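Local coordinates for fervidolysin (Fervidobacterium pennivorans, PDB 1R6V), which degrades keratin into peptides as a subtilisin-like serine protease, allowing its bacterium to grow on native feathers, at residues I141-Q145 and Q146-E150; N39-S42 and E43-K46; K107-P110 and D111-K114; P352-S356 and I357-G361. The protein carries 1 engineered substitution. All blocks are in the same frame, centred on the assembly; numbering follows the deposited sequence.

Contact 1: residues I141-Q145 and Q146-E150; sequences IGVTQ and QLWEE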
loop_
_atom_site.group_PDB
_atom_site.type_symbol
_atom_site.label_atom_id
_atom_site.label_comp_id
_atom_site.label_asym_id
_atom_site.label_seq_id
_atom_site.Cartn_x
_atom_site.Cartn_y
_atom_site.Cartn_z
ATOM N N ILE A 141 10.746 26.218 -11.231
ATOM C CA ILE A 141 9.307 25.976 -11.224
ATOM C C ILE A 141 8.479 27.222 -11.512
ATOM O O ILE A 141 7.253 27.164 -11.514
ATOM C CB ILE A 141 8.827 25.295 -9.898
ATOM C CG1 ILE A 141 9.100 26.190 -8.681
ATOM C CG2 ILE A 141 9.511 23.931 -9.769
ATOM C CD1 ILE A 141 8.549 25.639 -7.343
ATOM N N GLY A 142 9.145 28.344 -11.765
ATOM C CA GLY A 142 8.427 29.571 -12.095
ATOM C C GLY A 142 7.968 30.468 -10.963
ATOM O O GLY A 142 7.084 31.304 -11.146
ATOM N N VAL A 143 8.561 30.316 -9.785
ATOM C CA VAL A 143 8.185 31.152 -8.664
ATOM C C VAL A 143 8.689 32.586 -8.853
ATOM O O VAL A 143 9.796 32.801 -9.340
ATOM C CB VAL A 143 8.791 30.612 -7.345
ATOM C CG1 VAL A 143 8.622 31.635 -6.237
ATOM C CG2 VAL A 143 8.147 29.289 -6.971
ATOM N N THR A 144 7.865 33.568 -8.505
ATOM C CA THR A 144 8.293 34.961 -8.555
ATOM C C THR A 144 7.583 35.647 -7.399
ATOM O O THR A 144 6.573 35.144 -6.895
ATOM C CB THR A 144 7.938 35.687 -9.892
ATOM O OG1 THR A 144 6.519 35.842 -10.009
ATOM C CG2 THR A 144 8.477 34.913 -11.083
ATOM N N GLN A 145 8.116 36.774 -6.946
ATOM C CA GLN A 145 7.465 37.474 -5.848
ATOM C C GLN A 145 6.077 37.923 -6.287
ATOM O O GLN A 145 5.131 37.907 -5.502
ATOM C CB GLN A 145 8.304 38.671 -5.392
ATOM C CG GLN A 145 9.612 38.259 -4.717
ATOM C CD GLN A 145 10.240 39.384 -3.910
ATOM O OE1 GLN A 145 9.667 39.843 -2.923
ATOM N NE2 GLN A 145 11.421 39.828 -4.326
ATOM N N GLN A 146 5.949 38.303 -7.552
ATOM C CA GLN A 146 4.661 38.735 -8.065
ATOM C C GLN A 146 3.652 37.599 -7.953
ATOM O O GLN A 146 2.491 37.817 -7.587
ATOM C CB GLN A 146 4.796 39.173 -9.521
ATOM C CG GLN A 146 3.559 39.857 -10.072
ATOM C CD GLN A 146 3.785 40.421 -11.463
ATOM O OE1 GLN A 146 4.737 41.171 -11.689
ATOM N NE2 GLN A 146 2.909 40.065 -12.402
ATOM N N LEU A 147 4.095 36.382 -8.258
ATOM C CA LEU A 147 3.211 35.227 -8.181
ATOM C C LEU A 147 2.711 35.033 -6.755
ATOM O O LEU A 147 1.538 34.733 -6.551
ATOM C CB LEU A 147 3.924 33.960 -8.671
ATOM C CG LEU A 147 3.112 32.661 -8.744
ATOM C CD1 LEU A 147 3.675 31.769 -9.849
ATOM C CD2 LEU A 147 3.155 31.935 -7.388
ATOM N N TRP A 148 3.592 35.200 -5.768
ATOM C CA TRP A 148 3.179 35.043 -4.376
ATOM C C TRP A 148 2.144 36.075 -3.969
ATOM O O TRP A 148 1.386 35.859 -3.023
ATOM C CB TRP A 148 4.366 35.136 -3.418
ATOM C CG TRP A 148 5.217 33.920 -3.409
ATOM C CD1 TRP A 148 4.810 32.621 -3.587
ATOM C CD2 TRP A 148 6.625 33.872 -3.151
ATOM N NE1 TRP A 148 5.889 31.771 -3.452
ATOM C CE2 TRP A 148 7.008 32.510 -3.185
ATOM C CE3 TRP A 148 7.599 34.849 -2.895
ATOM C CZ2 TRP A 148 8.337 32.100 -2.970
ATOM C CZ3 TRP A 148 8.928 34.438 -2.679
ATOM C CH2 TRP A 148 9.277 33.073 -2.720
ATOM N N GLU A 149 2.113 37.201 -4.675
ATOM C CA GLU A 149 1.126 38.227 -4.361
ATOM C C GLU A 149 -0.273 37.707 -4.652
ATOM O O GLU A 149 -1.250 38.133 -4.025
ATOM C CB GLU A 149 1.378 39.496 -5.170
ATOM C CG GLU A 149 2.695 40.174 -4.859
ATOM C CD GLU A 149 2.727 41.592 -5.381
ATOM O OE1 GLU A 149 1.958 42.422 -4.852
ATOM O OE2 GLU A 149 3.505 41.878 -6.318
ATOM N N GLU A 150 -0.380 36.789 -5.606
ATOM C CA GLU A 150 -1.683 36.217 -5.943
ATOM C C GLU A 150 -2.007 35.030 -5.031
ATOM O O GLU A 150 -3.121 34.911 -4.514
ATOM C CB GLU A 150 -1.727 35.774 -7.418
ATOM C CG GLU A 150 -2.954 34.921 -7.753
ATOM C CD GLU A 150 -3.065 34.535 -9.216
ATOM O OE1 GLU A 150 -2.052 34.556 -9.943
ATOM O OE2 GLU A 150 -4.183 34.185 -9.643
#

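Contact 2: residues N39-S42 and E43-K46; sequences NDRS and EVDK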
loop_
_atom_site.group_PDB
_atom_site.type_symbol
_atom_site.label_atom_id
_atom_site.label_comp_id
_atom_site.label_asym_id
_atom_site.label_seq_id
_atom_site.Cartn_x
_atom_site.Cartn_y
_atom_site.Cartn_z
ATOM N N ASN A 39 -14.568 -5.383 10.590
ATOM C CA ASN A 39 -15.822 -4.747 10.264
ATOM C C ASN A 39 -16.490 -4.697 11.635
ATOM O O ASN A 39 -16.946 -3.649 12.060
ATOM C CB ASN A 39 -16.645 -5.569 9.277
ATOM C CG ASN A 39 -16.166 -5.397 7.847
ATOM O OD1 ASN A 39 -15.817 -4.289 7.424
ATOM N ND2 ASN A 39 -16.154 -6.486 7.094
ATOM N N ASP A 40 -16.472 -5.825 12.344
ATOM C CA ASP A 40 -17.071 -5.945 13.678
ATOM C C ASP A 40 -15.982 -5.940 14.754
ATOM O O ASP A 40 -15.288 -6.932 14.954
ATOM C CB ASP A 40 -17.889 -7.243 13.730
ATOM C CG ASP A 40 -18.460 -7.546 15.105
ATOM O OD1 ASP A 40 -18.230 -6.783 16.063
ATOM O OD2 ASP A 40 -19.151 -8.580 15.214
ATOM N N ARG A 41 -15.826 -4.812 15.439
ATOM C CA ARG A 41 -14.796 -4.682 16.473
ATOM C C ARG A 41 -14.830 -5.809 17.515
ATOM O O ARG A 41 -13.794 -6.195 18.045
ATOM C CB ARG A 41 -14.922 -3.313 17.171
ATOM C CG ARG A 41 -13.975 -3.085 18.370
ATOM C CD ARG A 41 -12.487 -3.221 17.981
ATOM N NE ARG A 41 -11.571 -3.064 19.122
ATOM C CZ ARG A 41 -11.244 -4.030 19.979
ATOM N NH1 ARG A 41 -11.751 -5.250 19.848
ATOM N NH2 ARG A 41 -10.396 -3.782 20.969
ATOM N N SER A 42 -16.011 -6.345 17.807
ATOM C CA SER A 42 -16.089 -7.408 18.805
ATOM C C SER A 42 -15.362 -8.687 18.363
ATOM O O SER A 42 -14.811 -9.424 19.194
ATOM C CB SER A 42 -17.554 -7.723 19.148
ATOM O OG SER A 42 -18.214 -8.370 18.077
ATOM N N GLU A 43 -15.334 -8.939 17.059
ATOM C CA GLU A 43 -14.671 -10.131 16.551
ATOM C C GLU A 43 -13.173 -10.077 16.777
ATOM O O GLU A 43 -12.511 -11.112 16.848
ATOM C CB GLU A 43 -14.944 -10.321 15.054
ATOM C CG GLU A 43 -16.307 -10.907 14.734
ATOM C CD GLU A 43 -16.454 -12.353 15.201
ATOM O OE1 GLU A 43 -15.832 -13.266 14.605
ATOM O OE2 GLU A 43 -17.196 -12.582 16.176
ATOM N N VAL A 44 -12.629 -8.869 16.859
ATOM C CA VAL A 44 -11.198 -8.718 17.079
ATOM C C VAL A 44 -10.844 -9.347 18.424
ATOM O O VAL A 44 -9.755 -9.892 18.596
ATOM C CB VAL A 44 -10.782 -7.223 17.071
ATOM C CG1 VAL A 44 -9.290 -7.085 17.332
ATOM C CG2 VAL A 44 -11.126 -6.601 15.711
ATOM N N ASP A 45 -11.774 -9.299 19.370
ATOM C CA ASP A 45 -11.500 -9.868 20.678
ATOM C C ASP A 45 -11.267 -11.378 20.608
ATOM O O ASP A 45 -10.583 -11.931 21.464
ATOM C CB ASP A 45 -12.628 -9.528 21.653
ATOM C CG ASP A 45 -12.745 -8.027 21.910
ATOM O OD1 ASP A 45 -11.708 -7.325 21.848
ATOM O OD2 ASP A 45 -13.870 -7.556 22.186
ATOM N N LYS A 46 -11.824 -12.038 19.590
ATOM C CA LYS A 46 -11.623 -13.473 19.417
ATOM C C LYS A 46 -10.171 -13.725 19.000
ATOM O O LYS A 46 -9.585 -14.743 19.360
ATOM C CB LYS A 46 -12.575 -14.034 18.362
ATOM C CG LYS A 46 -14.034 -14.025 18.787
ATOM C CD LYS A 46 -14.915 -14.595 17.691
ATOM C CE LYS A 46 -16.376 -14.695 18.132
ATOM N NZ LYS A 46 -17.222 -15.226 17.027
HETATM O O HOH W 1 -9.808 -5.237 23.365
#

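Contact 3: residues K107-P110 and D111-K114; sequences KPNP and DMYK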
loop_
_atom_site.group_PDB
_atom_site.type_symbol
_atom_site.label_atom_id
_atom_site.label_comp_id
_atom_site.label_asym_id
_atom_site.label_seq_id
_atom_site.Cartn_x
_atom_site.Cartn_y
_atom_site.Cartn_z
ATOM N N LYS A 107 27.735 19.473 -2.862
ATOM C CA LYS A 107 28.367 20.776 -2.712
ATOM C C LYS A 107 27.608 21.857 -3.451
ATOM O O LYS A 107 26.877 21.578 -4.400
ATOM C CB LYS A 107 29.791 20.740 -3.274
ATOM C CG LYS A 107 30.735 19.811 -2.554
ATOM C CD LYS A 107 31.060 20.294 -1.157
ATOM C CE LYS A 107 32.103 19.383 -0.514
ATOM N NZ LYS A 107 32.471 19.816 0.857
ATOM N N PRO A 108 27.757 23.110 -3.016
ATOM C CA PRO A 108 27.049 24.172 -3.729
ATOM C C PRO A 108 27.582 24.238 -5.150
ATOM O O PRO A 108 28.712 23.820 -5.424
ATOM C CB PRO A 108 27.381 25.433 -2.924
ATOM C CG PRO A 108 28.622 25.048 -2.126
ATOM C CD PRO A 108 28.361 23.615 -1.771
ATOM N N ASN A 109 26.756 24.747 -6.054
ATOM C CA ASN A 109 27.144 24.875 -7.448
ATOM C C ASN A 109 26.677 26.223 -7.999
ATOM O O ASN A 109 25.521 26.385 -8.374
ATOM C CB ASN A 109 26.551 23.722 -8.261
ATOM C CG ASN A 109 26.858 23.836 -9.735
ATOM O OD1 ASN A 109 27.676 24.660 -10.137
ATOM N ND2 ASN A 109 26.211 23.004 -10.549
ATOM N N PRO A 110 27.585 27.210 -8.059
ATOM C CA PRO A 110 27.275 28.552 -8.565
ATOM C C PRO A 110 26.773 28.615 -10.008
ATOM O O PRO A 110 26.202 29.625 -10.419
ATOM C CB PRO A 110 28.598 29.292 -8.386
ATOM C CG PRO A 110 29.606 28.223 -8.618
ATOM C CD PRO A 110 29.026 27.092 -7.776
ATOM N N ASP A 111 26.994 27.551 -10.780
ATOM C CA ASP A 111 26.546 27.536 -12.172
ATOM C C ASP A 111 25.225 26.790 -12.380
ATOM O O ASP A 111 24.726 26.699 -13.502
ATOM C CB ASP A 111 27.622 26.905 -13.071
ATOM C CG ASP A 111 27.387 27.185 -14.539
ATOM O OD1 ASP A 111 27.311 28.384 -14.900
ATOM O OD2 ASP A 111 27.287 26.223 -15.335
ATOM N N MET A 112 24.649 26.268 -11.303
ATOM C CA MET A 112 23.400 25.511 -11.402
ATOM C C MET A 112 22.261 26.311 -12.050
ATOM O O MET A 112 21.899 27.393 -11.581
ATOM C CB MET A 112 22.976 25.039 -10.003
ATOM C CG MET A 112 22.005 23.863 -9.964
ATOM S SD MET A 112 22.656 22.309 -10.634
ATOM C CE MET A 112 21.109 21.381 -10.800
ATOM N N TYR A 113 21.711 25.769 -13.133
ATOM C CA TYR A 113 20.599 26.397 -13.848
ATOM C C TYR A 113 20.895 27.843 -14.222
ATOM O O TYR A 113 20.103 28.751 -13.959
ATOM C CB TYR A 113 19.331 26.328 -12.992
ATOM C CG TYR A 113 18.076 26.617 -13.763
ATOM C CD1 TYR A 113 17.848 26.010 -14.999
ATOM C CD2 TYR A 113 17.098 27.468 -13.252
ATOM C CE1 TYR A 113 16.673 26.239 -15.711
ATOM C CE2 TYR A 113 15.918 27.704 -13.953
ATOM C CZ TYR A 113 15.710 27.085 -15.181
ATOM O OH TYR A 113 14.525 27.273 -15.869
ATOM N N LYS A 114 22.054 28.038 -14.847
ATOM C CA LYS A 114 22.518 29.350 -15.278
ATOM C C LYS A 114 22.811 29.312 -16.780
ATOM O O LYS A 114 22.564 28.306 -17.449
ATOM C CB LYS A 114 23.809 29.714 -14.536
ATOM C CG LYS A 114 23.662 29.921 -13.039
ATOM C CD LYS A 114 22.977 31.244 -12.745
ATOM C CE LYS A 114 22.981 31.556 -11.258
ATOM N NZ LYS A 114 22.355 32.886 -10.991
#

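Contact 4: residues P352-S356 and I357-G361; sequences PGEDS and IGYEG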
loop_
_atom_site.group_PDB
_atom_site.type_symbol
_atom_site.label_atom_id
_atom_site.label_comp_id
_atom_site.label_asym_id
_atom_site.label_seq_id
_atom_site.Cartn_x
_atom_site.Cartn_y
_atom_site.Cartn_z
ATOM N N PRO A 352 18.422 20.893 10.959
ATOM C CA PRO A 352 18.442 21.152 12.403
ATOM C C PRO A 352 19.771 21.738 12.861
ATOM O O PRO A 352 20.820 21.409 12.313
ATOM C CB PRO A 352 18.168 19.776 13.009
ATOM C CG PRO A 352 18.609 18.824 11.933
ATOM C CD PRO A 352 18.138 19.476 10.682
ATOM N N GLY A 353 19.716 22.616 13.856
ATOM C CA GLY A 353 20.931 23.233 14.367
ATOM C C GLY A 353 21.859 22.260 15.086
ATOM O O GLY A 353 21.458 21.161 15.446
ATOM N N GLU A 354 23.099 22.682 15.319
ATOM C CA GLU A 354 24.098 21.841 15.972
ATOM C C GLU A 354 23.646 21.168 17.259
ATOM O O GLU A 354 24.001 20.018 17.507
ATOM C CB GLU A 354 25.361 22.652 16.243
ATOM C CG GLU A 354 26.070 23.097 14.977
ATOM C CD GLU A 354 27.455 23.639 15.259
ATOM O OE1 GLU A 354 28.119 23.107 16.174
ATOM O OE2 GLU A 354 27.885 24.579 14.562
ATOM N N ASP A 355 22.869 21.872 18.073
ATOM C CA ASP A 355 22.396 21.301 19.331
ATOM C C ASP A 355 20.948 20.833 19.268
ATOM O O ASP A 355 20.297 20.647 20.301
ATOM C CB ASP A 355 22.557 22.313 20.472
ATOM C CG ASP A 355 24.009 22.681 20.721
ATOM O OD1 ASP A 355 24.886 21.797 20.581
ATOM O OD2 ASP A 355 24.281 23.846 21.069
ATOM N N SER A 356 20.438 20.644 18.054
ATOM C CA SER A 356 19.070 20.174 17.887
ATOM C C SER A 356 19.055 18.647 17.908
ATOM O O SER A 356 20.085 18.011 17.699
ATOM C CB SER A 356 18.468 20.713 16.581
ATOM O OG SER A 356 18.234 22.115 16.693
ATOM N N ILE A 357 17.890 18.060 18.174
ATOM C CA ILE A 357 17.758 16.603 18.261
ATOM C C ILE A 357 18.249 15.869 17.021
ATOM O O ILE A 357 19.038 14.931 17.114
ATOM C CB ILE A 357 16.282 16.188 18.505
ATOM C CG1 ILE A 357 15.753 16.869 19.773
ATOM C CG2 ILE A 357 16.177 14.659 18.635
ATOM C CD1 ILE A 357 14.237 16.729 19.975
ATOM N N GLY A 358 17.778 16.304 15.857
ATOM C CA GLY A 358 18.159 15.645 14.620
ATOM C C GLY A 358 19.348 16.174 13.836
ATOM O O GLY A 358 19.420 15.962 12.626
ATOM N N TYR A 359 20.287 16.853 14.492
ATOM C CA TYR A 359 21.467 17.352 13.780
ATOM C C TYR A 359 22.249 16.259 13.027
ATOM O O TYR A 359 22.571 15.208 13.592
ATOM C CB TYR A 359 22.430 18.040 14.758
ATOM C CG TYR A 359 23.617 18.681 14.071
ATOM C CD1 TYR A 359 23.450 19.806 13.257
ATOM C CD2 TYR A 359 24.906 18.163 14.228
ATOM C CE1 TYR A 359 24.536 20.404 12.619
ATOM C CE2 TYR A 359 26.004 18.749 13.592
ATOM C CZ TYR A 359 25.810 19.869 12.790
ATOM O OH TYR A 359 26.881 20.449 12.146
ATOM N N GLU A 360 22.564 16.519 11.759
ATOM C CA GLU A 360 23.333 15.589 10.930
ATOM C C GLU A 360 24.363 16.354 10.108
ATOM O O GLU A 360 24.725 15.945 8.994
ATOM C CB GLU A 360 22.425 14.809 9.984
ATOM C CG GLU A 360 21.438 13.897 10.680
ATOM C CD GLU A 360 20.829 12.911 9.717
ATOM O OE1 GLU A 360 21.607 12.196 9.039
ATOM O OE2 GLU A 360 19.583 12.843 9.633
ATOM N N GLY A 361 24.829 17.464 10.665
ATOM C CA GLY A 361 25.810 18.292 9.985
ATOM C C GLY A 361 25.149 19.426 9.220
ATOM O O GLY A 361 23.926 19.484 9.099
HETATM O O HOH W 2 21.614 19.119 10.541
#

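Contact 1: residues I141-Q145 and Q146-E150
Thr-144 caps the N-terminus of helix 145-150 in the catalytic subtilase domain, a local contact in which the residues leading into the helix fold back on its first turn. Its hydroxyl OG1, set between the backbone N and the carbonyl carbon (chi1 68°), accepts from Leu-147 N at 3.0 Å, the classic N-cap bond. The carbonyl O of Thr-144 takes Trp-148 N at 3.2 Å and lies over one face of the indole, offset toward its rim. Val-143 CG1, anti to its backbone N, meets the indole obliquely, 3.3 Å from Trp-148 CZ2, a tight approach. One step further, Glu-149 N bonds only weakly to Gln-145 O. The indole NE1 is satisfied by the carbonyl O of Val-220, so the ring is held by its N-H as well as by packing. Without the indole, as with an alanine here, Val-143 CG1 is likely to face a gap and the Val-220 carbonyl to lose its donor. The amide of Gln-145 is engaged elsewhere, NE2 with Asp-126 O and OE1 with Lys-212 NZ. Just upstream, Gly-142 ends helix 136-140 in a Schellman motif with positive phi, and its O lies 3.7 Å from Leu-147 CD1. The side chain of Trp-148 is about 9 Å from the bound calcium ion, while Val-143 and Leu-147 pack on helix 433-438.

Contact 2: residues N39-S42 and E43-K46
The guanidinium of Arg-41 meets Asp-45 OD1 and a water at its edge, in its plane, with NH1 2.9 Å from OD1 in a nearly straight bond (159°). Its plane stands 66° from that of the Asp-45 carboxylate; OD1 is approached from above the carboxylate rather than within it. The water accepts from Arg-41 NH2 and donates to Asp-45 OD1, bridging the two groups a second time, beside the direct bond. Arg-41 CG starts anti to the backbone N (chi1 175°), and a bend at chi2 brings the chain back along the helix, with NH1 3.5 Å from Val-44 CB; NH2 is also paired with Glu-58.

At the helix start, Asp-40 OD1 takes two donors from the same face of its carboxylate: Ser-42 N at 2.9 Å and Ser-42 OG at 2.6 Å. Ser-42 N would probably lose its capping acceptor, and the serine hydroxyl be set free to turn, were an alanine to replace Asp-40. The other oxygen, Asp-40 OD2, lies 3.7 Å from Glu-43 CG, and 4.6 Å from the like-charged Glu-43 OE2. Any repulsion between them is probably eased by Lys-46 NZ, which meets the syn lone pair of Glu-43 OE2 at 2.8 Å. Backbone N-H groups of Glu-43, Val-44 and Asp-45 each bond to the carbonyl three residues earlier. Val-44 reaches inward to Val-65, Ile-67 and Ile-89, laying the helix on the antiparallel sheet. The whole is an aspartate N-cap opening helix 41-51 of the propeptide domain, directly after strand 33-38.

Contact 3: residues K107-P110 and D111-K114
Asn-109 to Met-112 form a type I beta turn, closed by Met-112 N bonding to Asn-109 O at 3.1 Å with an angle of 165° at the hydrogen. The side chain of Asn-109 adds a second bond across the same turn: its OD1 accepts from Asp-111 N at 3.0 Å, an Asx turn laid over the beta turn. The donor stands well above the amide plane, 56° out of it. With CG anti to the backbone N (chi1 177°), the amide is carried forward over the turn, where OD1 can meet that N-H. The other end of the amide, ND2, lies 3.6 Å from Met-112 SD, the two side chains crossing at about a right angle. Pro-110 occupies the second position of the turn, where its ring suits the phi needed there. Beyond the turn, Lys-114 bends at chi2 and passes its aliphatic chain by Pro-110 O, with CG 3.7 Å from that oxygen. The turn sits at the surface, in the loop that follows strand 104-105 and precedes helix 136-140, probably near the end of the propeptide. Met-112 rests on Trp-136 of that helix, while Tyr-113 meets Tyr-321 of strand 314-322 edge-to-face and also the ring of Phe-326 on strand 325-328.

Contact 4: residues P352-S356 and I357-G361
Tyr-359 packs its ring against the backbone of 352-354. Glu-354 CA sits over one face, a CH-pi contact with 3.7 Å from CA to the ring centroid, while Pro-352 O meets the ring edge in its plane, 3.2 Å from CD1. The opposite face carries the backbone N of Gly-361, over the ring centre, so the tyrosine is sandwiched between main-chain groups. CG lies anti to the backbone N (chi1 -175°), swinging the ring across to Glu-354. Tyr-359 OH bonds to His-362 ND1. Elsewhere in the loop, Pro-352 CG lies 3.1 Å from Gly-358 O. A water donates to Pro-352 O and Gly-361 O and accepts from Glu-360 N, linking Pro-352 to the 360-361 backbone. In the turns themselves, Ser-356 N reaches Gly-353 O at 2.8 Å, whereas Tyr-359 N to Ser-356 O is weak. Further out, Ser-356 OG and Gly-353 N both bond Asp-166 OD2, and Ile-357 N and Gly-358 N are held by Asp-193 and Ser-195. The loop is two consecutive type I turns sharing Ser-356 in the subtilase domain; the side chain of Pro-352 is about 8 Å from that of Ala-200, an engineered residue at what is inferred to be a charge-relay position.

From the N terminus, contact 2 comes first, starting helix 41-51 beside the propeptide sheet. Contact 3 follows with a turn in the late propeptide, after strand 104-105. Contact 1 then joins helix 136-140 to helix 145-150, and contact 4 folds the loop between strands 347-350 and 374-378. Each is local and closes no long loop; they run in series, none nesting or crossing. Contact 2 stands apart, its centre about 53 Å from that of contact 1 and on the opposite side of the chain's centre. Contacts 1 and 3 approach to about 6 Å between nearest atoms, both beside helix 136-140, whereas contact 4 lies toward the charge-relay residues.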